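Local coordinates for coelenterazine-binding protein with bound coelenterazine (Renilla muelleri, PDB 2HPS), which binds the luciferin coelenterazine and, in response to calcium, makes it available for reaction with luciferase and oxygen, at residues A[34-39]-A[101-106]; A[147-152]-A[157-162]. One frame throughout, in Å; residues are numbered along the deposited sequence.

Contact 1: A[34-39]-A[101-106]; sequences EDYELI and VIQSLI. With CTZ (c2-hydroxy-coelenterazine), chain B.
Tyr36 and Gln103 reach each other from opposite directions across the core of the protein, and between them they account for the whole of the 72 Å² buried by the two helical segments. The amide of Gln103 gives one N-H to the phenol, NE2 to Tyr36 OH 2.9 Å, in a nearly straight bond (162° at the hydrogen). The phenol oxygen lies close to the plane of the amide, whereas the amide and the ring are turned 72° against each other. Thus the donor is well aimed, but it approaches the ring obliquely. With CG trans to the main-chain nitrogen (chi1 -167°) and the rest of the chain extended, Gln103 is long enough to bring NE2 within bonding distance of the phenol.

The same phenol oxygen faces the bound ligand. CTZ O17, the hydroxyl on one of the phenol rings of c2-hydroxy-coelenterazine, sits 2.6 Å from Tyr36 OH, a short hydrogen bond in which either oxygen may be the donor; O17 lies at the edge of the tyrosine ring, near its plane. The case illustrates how a buried ligand hydroxyl can be fixed through a second shell: Gln103, from EF-hand 3, holds the tyrosine of EF-hand 1 that touches the luciferin in its pocket within this four-EF-hand fold. Arg19 bonds to both partners, through NH2 to Tyr36 OH and through NE to the ligand.

One helical turn further on, Ile39 supplies the apolar part of the wall. Its CG2 approaches the linking carbon CTZ C10 at 3.5 Å, and its CD1 lies 3.7 Å from C16 of the phenol ring, so both branches bear on the same arm of the ligand. Phe61 and Val64 of helix 51-68 pack against the tyrosine and the glutamine alike.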
loop_
_atom_site.group_PDB
_atom_site.type_symbol
_atom_site.label_atom_id
_atom_site.label_comp_id
_atom_site.label_asym_id
_atom_site.label_seq_id
_atom_site.Cartn_x
_atom_site.Cartn_y
_atom_site.Cartn_z
ATOM N N GLU A 34 11.763 9.745 -5.624
ATOM C CA GLU A 34 12.211 9.979 -4.249
ATOM C C GLU A 34 11.065 10.095 -3.248
ATOM O O GLU A 34 11.238 9.750 -2.098
ATOM C CB GLU A 34 13.185 11.160 -4.114
ATOM C CG GLU A 34 12.669 12.481 -4.597
ATOM C CD GLU A 34 13.104 12.777 -6.023
ATOM O OE1 GLU A 34 13.637 13.897 -6.237
ATOM O OE2 GLU A 34 12.928 11.902 -6.920
ATOM N N ASP A 35 9.903 10.580 -3.693
ATOM C CA ASP A 35 8.690 10.568 -2.850
ATOM C C ASP A 35 8.345 9.129 -2.425
ATOM O O ASP A 35 7.939 8.875 -1.281
ATOM C CB ASP A 35 7.495 11.174 -3.600
ATOM C CG ASP A 35 7.670 12.667 -3.921
ATOM O OD1 ASP A 35 8.378 13.392 -3.191
ATOM O OD2 ASP A 35 7.053 13.116 -4.915
ATOM N N TYR A 36 8.498 8.197 -3.359
ATOM C CA TYR A 36 8.250 6.787 -3.072
ATOM C C TYR A 36 9.298 6.217 -2.097
ATOM O O TYR A 36 8.965 5.520 -1.134
ATOM C CB TYR A 36 8.154 6.003 -4.389
ATOM C CG TYR A 36 7.212 4.814 -4.323
ATOM C CD1 TYR A 36 5.896 4.959 -3.840
ATOM C CD2 TYR A 36 7.624 3.551 -4.771
ATOM C CE1 TYR A 36 5.030 3.858 -3.777
ATOM C CE2 TYR A 36 6.766 2.459 -4.721
ATOM C CZ TYR A 36 5.479 2.614 -4.220
ATOM O OH TYR A 36 4.651 1.507 -4.185
ATOM N N GLU A 37 10.568 6.560 -2.323
ATOM C CA GLU A 37 11.659 6.170 -1.425
ATOM C C GLU A 37 11.451 6.702 -0.015
ATOM O O GLU A 37 11.847 6.068 0.942
ATOM C CB GLU A 37 13.000 6.694 -1.953
ATOM C CG GLU A 37 13.430 6.125 -3.300
ATOM C CD GLU A 37 14.802 6.627 -3.718
ATOM O OE1 GLU A 37 15.793 6.088 -3.190
ATOM O OE2 GLU A 37 14.887 7.550 -4.567
ATOM N N LEU A 38 10.823 7.873 0.112
ATOM C CA LEU A 38 10.550 8.420 1.435
ATOM C C LEU A 38 9.703 7.465 2.278
ATOM O O LEU A 38 9.928 7.323 3.475
ATOM C CB LEU A 38 9.854 9.780 1.322
ATOM C CG LEU A 38 9.417 10.463 2.630
ATOM C CD1 LEU A 38 10.586 10.736 3.565
ATOM C CD2 LEU A 38 8.651 11.773 2.301
ATOM N N ILE A 39 8.714 6.840 1.643
ATOM C CA ILE A 39 7.891 5.826 2.318
ATOM C C ILE A 39 8.760 4.673 2.835
ATOM O O ILE A 39 8.664 4.289 4.003
ATOM C CB ILE A 39 6.775 5.323 1.388
ATOM C CG1 ILE A 39 5.814 6.477 1.117
ATOM C CG2 ILE A 39 6.041 4.107 2.019
ATOM C CD1 ILE A 39 4.831 6.228 0.016
ATOM N N VAL A 101 2.593 -8.895 -4.372
ATOM C CA VAL A 101 2.255 -8.687 -2.953
ATOM C C VAL A 101 3.463 -8.695 -2.024
ATOM O O VAL A 101 3.341 -8.480 -0.816
ATOM C CB VAL A 101 1.181 -9.684 -2.463
ATOM C CG1 VAL A 101 -0.077 -9.548 -3.332
ATOM C CG2 VAL A 101 1.712 -11.130 -2.467
ATOM N N ILE A 102 4.636 -8.947 -2.601
ATOM C CA ILE A 102 5.878 -8.944 -1.834
ATOM C C ILE A 102 6.101 -7.645 -1.056
ATOM O O ILE A 102 6.470 -7.671 0.119
ATOM C CB ILE A 102 7.067 -9.334 -2.765
ATOM C CG1 ILE A 102 6.912 -10.800 -3.199
ATOM C CG2 ILE A 102 8.411 -9.032 -2.129
ATOM C CD1 ILE A 102 7.127 -11.854 -2.070
ATOM N N GLN A 103 5.839 -6.508 -1.693
ATOM C CA GLN A 103 5.956 -5.227 -1.028
ATOM C C GLN A 103 5.081 -5.161 0.235
ATOM O O GLN A 103 5.532 -4.727 1.305
ATOM C CB GLN A 103 5.558 -4.141 -2.016
ATOM C CG GLN A 103 5.907 -2.746 -1.619
ATOM C CD GLN A 103 5.384 -1.745 -2.645
ATOM O OE1 GLN A 103 4.502 -2.058 -3.461
ATOM N NE2 GLN A 103 5.940 -0.547 -2.625
ATOM N N SER A 104 3.835 -5.619 0.121
ATOM C CA SER A 104 2.916 -5.580 1.244
ATOM C C SER A 104 3.332 -6.555 2.342
ATOM O O SER A 104 3.133 -6.282 3.512
ATOM C CB SER A 104 1.493 -5.878 0.776
ATOM O OG SER A 104 0.974 -4.799 0.006
ATOM N N LEU A 105 3.885 -7.708 1.956
ATOM C CA LEU A 105 4.375 -8.685 2.938
ATOM C C LEU A 105 5.616 -8.186 3.682
ATOM O O LEU A 105 5.790 -8.467 4.881
ATOM C CB LEU A 105 4.638 -10.042 2.270
ATOM C CG LEU A 105 3.354 -10.790 1.864
ATOM C CD1 LEU A 105 3.645 -12.050 1.045
ATOM C CD2 LEU A 105 2.464 -11.117 3.088
ATOM N N ILE A 106 6.471 -7.435 2.982
ATOM C CA ILE A 106 7.568 -6.722 3.656
ATOM C C ILE A 106 7.008 -5.755 4.699
ATOM O O ILE A 106 7.459 -5.754 5.856
ATOM C CB ILE A 106 8.499 -5.998 2.655
ATOM C CG1 ILE A 106 9.276 -7.036 1.837
ATOM C CG2 ILE A 106 9.449 -4.999 3.382
ATOM C CD1 ILE A 106 10.237 -6.415 0.835
HETATM N N1 CTZ B . 0.340 2.651 2.876
HETATM C C2 CTZ B . 1.103 3.769 2.738
HETATM C C3 CTZ B . 0.204 4.833 3.187
HETATM N N4 CTZ B . -0.974 4.342 3.563
HETATM C C5 CTZ B . -2.087 4.944 4.032
HETATM C C6 CTZ B . -3.203 4.155 4.322
HETATM N N7 CTZ B . -3.175 2.816 4.149
HETATM C C8 CTZ B . -2.073 2.182 3.692
HETATM C C9 CTZ B . -0.892 3.013 3.361
HETATM C C10 CTZ B . 2.521 3.838 2.224
HETATM C C11 CTZ B . 2.485 3.362 0.794
HETATM C C12 CTZ B . 3.101 2.159 0.454
HETATM C C13 CTZ B . 3.075 1.684 -0.851
HETATM C C14 CTZ B . 2.420 2.445 -1.825
HETATM C C15 CTZ B . 1.788 3.652 -1.492
HETATM C C16 CTZ B . 1.820 4.116 -0.175
HETATM O O17 CTZ B . 2.389 1.982 -3.100
HETATM O O18 CTZ B . 0.479 6.096 3.222
HETATM C C19 CTZ B . -4.420 4.799 4.865
HETATM C C20 CTZ B . -4.820 6.074 4.458
HETATM C C21 CTZ B . -5.964 6.654 5.001
HETATM C C22 CTZ B . -6.708 5.968 5.971
HETATM C C23 CTZ B . -6.313 4.707 6.396
HETATM C C24 CTZ B . -5.166 4.122 5.847
HETATM O O25 CTZ B . -7.816 6.565 6.487
HETATM C C26 CTZ B . -2.009 0.684 3.461
HETATM C C27 CTZ B . -1.643 0.005 4.756
HETATM C C28 CTZ B . -0.430 -0.665 4.907
HETATM C C29 CTZ B . -0.138 -1.284 6.124
HETATM C C30 CTZ B . -1.056 -1.212 7.183
HETATM C C31 CTZ B . -2.276 -0.554 7.025
HETATM C C32 CTZ B . -2.572 0.052 5.801
#

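Contact 2: A[147-152]-A[157-162]; sequences LDFNKN and RDEFLV. With CTZ (c2-hydroxy-coelenterazine), chain B.
Phe149 and Glu159 form the dense half of this contact. The ring carbon Phe149 CZ rests 3.6 Å from Glu159 CG, while the neighbouring CE2 brings the ring edge to Glu159 O, 3.5 Å away. The ring gets there because its CG is lodged between the backbone N and the carbonyl carbon (chi1 61°), which sets it beside helix 157-169 and against Val162. On the inner flank Leu147 touches Phe160, whose CZ is 3.8 Å from C29 of the bound coelenterazine.

The other half is loose and wet. Asn150 ND2 donates to Glu159 OE2 at 2.9 Å, 165° at the hydrogen; the nitrogen comes from above the carboxylate plane, 48° out of it, while OE2 lies in the plane of the Asn150 amide. Elsewhere water stands in for direct contact: water 2 binds Asp148 OD1 at 2.7 Å and, weakly, Glu159 OE1, and water 3 lies between Asn152 ND2 and the same OE1. Within the loop, Asp148 OD1 accepts the backbone N of Asn152 at 2.8 Å. Cutting Glu159 back to an alanine would probably leave Asn150 ND2 without its acceptor OE2, waters 2 and 3 without OE1, and the Phe149 ring without the CG methylene beside CZ.

Asp148, Asn150, Asn152 and Glu159 probably serve as calcium ligands, with the glutamate in the twelfth and last loop position; water among these side chains and no bound metal make this an unloaded EF-hand loop.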
loop_
_atom_site.group_PDB
_atom_site.type_symbol
_atom_site.label_atom_id
_atom_site.label_comp_id
_atom_site.label_asym_id
_atom_site.label_seq_id
_atom_site.Cartn_x
_atom_site.Cartn_y
_atom_site.Cartn_z
ATOM N N LEU A 147 -9.943 -3.966 8.799
ATOM C CA LEU A 147 -9.062 -5.029 8.316
ATOM C C LEU A 147 -9.061 -6.248 9.228
ATOM O O LEU A 147 -8.736 -7.358 8.801
ATOM C CB LEU A 147 -7.640 -4.505 8.138
ATOM C CG LEU A 147 -7.290 -4.082 6.708
ATOM C CD1 LEU A 147 -8.181 -2.980 6.210
ATOM C CD2 LEU A 147 -5.854 -3.592 6.685
ATOM N N ASP A 148 -9.424 -6.014 10.484
ATOM C CA ASP A 148 -9.682 -7.064 11.474
ATOM C C ASP A 148 -11.079 -7.627 11.178
ATOM O O ASP A 148 -12.031 -7.451 11.965
ATOM C CB ASP A 148 -9.602 -6.448 12.887
ATOM C CG ASP A 148 -9.877 -7.459 14.012
ATOM O OD1 ASP A 148 -9.693 -8.683 13.822
ATOM O OD2 ASP A 148 -10.277 -6.996 15.102
ATOM N N PHE A 149 -11.208 -8.287 10.028
ATOM C CA PHE A 149 -12.523 -8.667 9.529
ATOM C C PHE A 149 -13.114 -9.853 10.287
ATOM O O PHE A 149 -14.340 -10.085 10.250
ATOM C CB PHE A 149 -12.542 -8.835 7.999
ATOM C CG PHE A 149 -11.607 -9.904 7.463
ATOM C CD1 PHE A 149 -11.956 -11.260 7.538
ATOM C CD2 PHE A 149 -10.434 -9.550 6.811
ATOM C CE1 PHE A 149 -11.116 -12.244 7.012
ATOM C CE2 PHE A 149 -9.594 -10.528 6.275
ATOM C CZ PHE A 149 -9.938 -11.871 6.370
ATOM N N ASN A 150 -12.248 -10.583 10.988
ATOM C CA ASN A 150 -12.718 -11.595 11.934
ATOM C C ASN A 150 -12.934 -11.064 13.343
ATOM O O ASN A 150 -13.379 -11.811 14.223
ATOM C CB ASN A 150 -11.803 -12.820 11.919
ATOM C CG ASN A 150 -11.966 -13.620 10.646
ATOM O OD1 ASN A 150 -13.085 -13.792 10.148
ATOM N ND2 ASN A 150 -10.859 -14.079 10.091
ATOM N N LYS A 151 -12.645 -9.777 13.544
ATOM C CA LYS A 151 -12.887 -9.081 14.823
ATOM C C LYS A 151 -12.281 -9.798 16.041
ATOM O O LYS A 151 -12.969 -10.064 17.041
ATOM C CB LYS A 151 -14.384 -8.760 15.016
ATOM C CG LYS A 151 -14.948 -7.757 13.999
ATOM C CD LYS A 151 -14.337 -6.363 14.203
ATOM C CE LYS A 151 -14.959 -5.367 13.232
ATOM N NZ LYS A 151 -14.510 -5.630 11.812
ATOM N N ASN A 152 -10.986 -10.097 15.928
ATOM C CA ASN A 152 -10.201 -10.756 16.978
ATOM C C ASN A 152 -9.304 -9.795 17.735
ATOM O O ASN A 152 -8.571 -10.206 18.642
ATOM C CB ASN A 152 -9.337 -11.873 16.382
ATOM C CG ASN A 152 -10.167 -13.043 15.888
ATOM O OD1 ASN A 152 -11.107 -13.484 16.560
ATOM N ND2 ASN A 152 -9.823 -13.555 14.720
ATOM N N ARG A 157 -1.378 -12.643 9.319
ATOM C CA ARG A 157 -0.732 -12.459 8.026
ATOM C C ARG A 157 -1.673 -12.814 6.863
ATOM O O ARG A 157 -1.809 -12.039 5.916
ATOM C CB ARG A 157 0.542 -13.293 7.956
ATOM C CG ARG A 157 1.395 -12.975 6.710
ATOM C CD ARG A 157 2.602 -13.887 6.625
ATOM N NE ARG A 157 3.522 -13.746 7.761
ATOM C CZ ARG A 157 3.721 -14.688 8.681
ATOM N NH1 ARG A 157 3.037 -15.823 8.624
ATOM N NH2 ARG A 157 4.589 -14.501 9.665
ATOM N N ASP A 158 -2.335 -13.971 6.944
ATOM C CA ASP A 158 -3.267 -14.408 5.902
ATOM C C ASP A 158 -4.435 -13.429 5.736
ATOM O O ASP A 158 -4.876 -13.157 4.610
ATOM C CB ASP A 158 -3.820 -15.802 6.225
ATOM C CG ASP A 158 -2.807 -16.904 6.002
ATOM O OD1 ASP A 158 -1.835 -16.692 5.238
ATOM O OD2 ASP A 158 -2.985 -17.997 6.598
ATOM N N GLU A 159 -4.940 -12.902 6.851
ATOM C CA GLU A 159 -6.053 -11.944 6.778
ATOM C C GLU A 159 -5.594 -10.653 6.076
ATOM O O GLU A 159 -6.307 -10.094 5.227
ATOM C CB GLU A 159 -6.585 -11.627 8.177
ATOM C CG GLU A 159 -7.403 -12.762 8.795
ATOM C CD GLU A 159 -7.507 -12.683 10.319
ATOM O OE1 GLU A 159 -6.984 -11.727 10.930
ATOM O OE2 GLU A 159 -8.129 -13.601 10.910
ATOM N N PHE A 160 -4.401 -10.197 6.422
ATOM C CA PHE A 160 -3.825 -9.005 5.794
ATOM C C PHE A 160 -3.689 -9.230 4.286
ATOM O O PHE A 160 -4.072 -8.372 3.476
ATOM C CB PHE A 160 -2.482 -8.677 6.432
ATOM C CG PHE A 160 -1.877 -7.369 5.971
ATOM C CD1 PHE A 160 -2.354 -6.160 6.462
ATOM C CD2 PHE A 160 -0.802 -7.364 5.060
ATOM C CE1 PHE A 160 -1.773 -4.934 6.051
ATOM C CE2 PHE A 160 -0.221 -6.143 4.643
ATOM C CZ PHE A 160 -0.714 -4.939 5.149
ATOM N N LEU A 161 -3.188 -10.403 3.905
ATOM C CA LEU A 161 -3.033 -10.746 2.483
ATOM C C LEU A 161 -4.366 -10.773 1.700
ATOM O O LEU A 161 -4.407 -10.446 0.510
ATOM C CB LEU A 161 -2.255 -12.068 2.338
ATOM C CG LEU A 161 -1.540 -12.410 1.030
ATOM C CD1 LEU A 161 -0.621 -11.275 0.535
ATOM C CD2 LEU A 161 -0.756 -13.710 1.235
ATOM N N VAL A 162 -5.461 -11.159 2.360
ATOM C CA VAL A 162 -6.777 -11.103 1.724
ATOM C C VAL A 162 -7.093 -9.656 1.282
ATOM O O VAL A 162 -7.496 -9.406 0.125
ATOM C CB VAL A 162 -7.865 -11.666 2.666
ATOM C CG1 VAL A 162 -9.286 -11.273 2.163
ATOM C CG2 VAL A 162 -7.681 -13.205 2.791
HETATM N N1 CTZ B . 0.340 2.651 2.876
HETATM C C2 CTZ B . 1.103 3.769 2.738
HETATM C C3 CTZ B . 0.204 4.833 3.187
HETATM N N4 CTZ B . -0.974 4.342 3.563
HETATM C C5 CTZ B . -2.087 4.944 4.032
HETATM C C6 CTZ B . -3.203 4.155 4.322
HETATM N N7 CTZ B . -3.175 2.816 4.149
HETATM C C8 CTZ B . -2.073 2.182 3.692
HETATM C C9 CTZ B . -0.892 3.013 3.361
HETATM C C10 CTZ B . 2.521 3.838 2.224
HETATM C C11 CTZ B . 2.485 3.362 0.794
HETATM C C12 CTZ B . 3.101 2.159 0.454
HETATM C C13 CTZ B . 3.075 1.684 -0.851
HETATM C C14 CTZ B . 2.420 2.445 -1.825
HETATM C C15 CTZ B . 1.788 3.652 -1.492
HETATM C C16 CTZ B . 1.820 4.116 -0.175
HETATM O O17 CTZ B . 2.389 1.982 -3.100
HETATM O O18 CTZ B . 0.479 6.096 3.222
HETATM C C19 CTZ B . -4.420 4.799 4.865
HETATM C C20 CTZ B . -4.820 6.074 4.458
HETATM C C21 CTZ B . -5.964 6.654 5.001
HETATM C C22 CTZ B . -6.708 5.968 5.971
HETATM C C23 CTZ B . -6.313 4.707 6.396
HETATM C C24 CTZ B . -5.166 4.122 5.847
HETATM O O25 CTZ B . -7.816 6.565 6.487
HETATM C C26 CTZ B . -2.009 0.684 3.461
HETATM C C27 CTZ B . -1.643 0.005 4.756
HETATM C C28 CTZ B . -0.430 -0.665 4.907
HETATM C C29 CTZ B . -0.138 -1.284 6.124
HETATM C C30 CTZ B . -1.056 -1.212 7.183
HETATM C C31 CTZ B . -2.276 -0.554 7.025
HETATM C C32 CTZ B . -2.572 0.052 5.801
HETATM O O HOH W 1 -7.160 -7.629 6.638
HETATM O O HOH W 2 -9.419 -10.350 11.728
HETATM O O HOH W 3 -7.290 -12.535 13.626
#

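Overall arrangement
Contact 1 closes before contact 2 opens along the chain, and their centres lie about 20 Å apart. The first, its centre about 7 Å from that of the chain, joins helix 33-47 to helix 102-111; the second, farther out at about 15 Å between centres, connects the loop after helix 137-147 with helix 157-169. Helices 102-111 and 157-169 bring them together: Ser104 O lies 3.5 Å from Phe160 CE2, and Leu161 packs on Val101 and Leu105. Both contacts also touch the coelenterazine, at different arms of the ligand. Calcium entering the loop of contact 2 could therefore be felt in the pocket through Phe160 and its helix, consistent with calcium-dependent delivery of the luciferin.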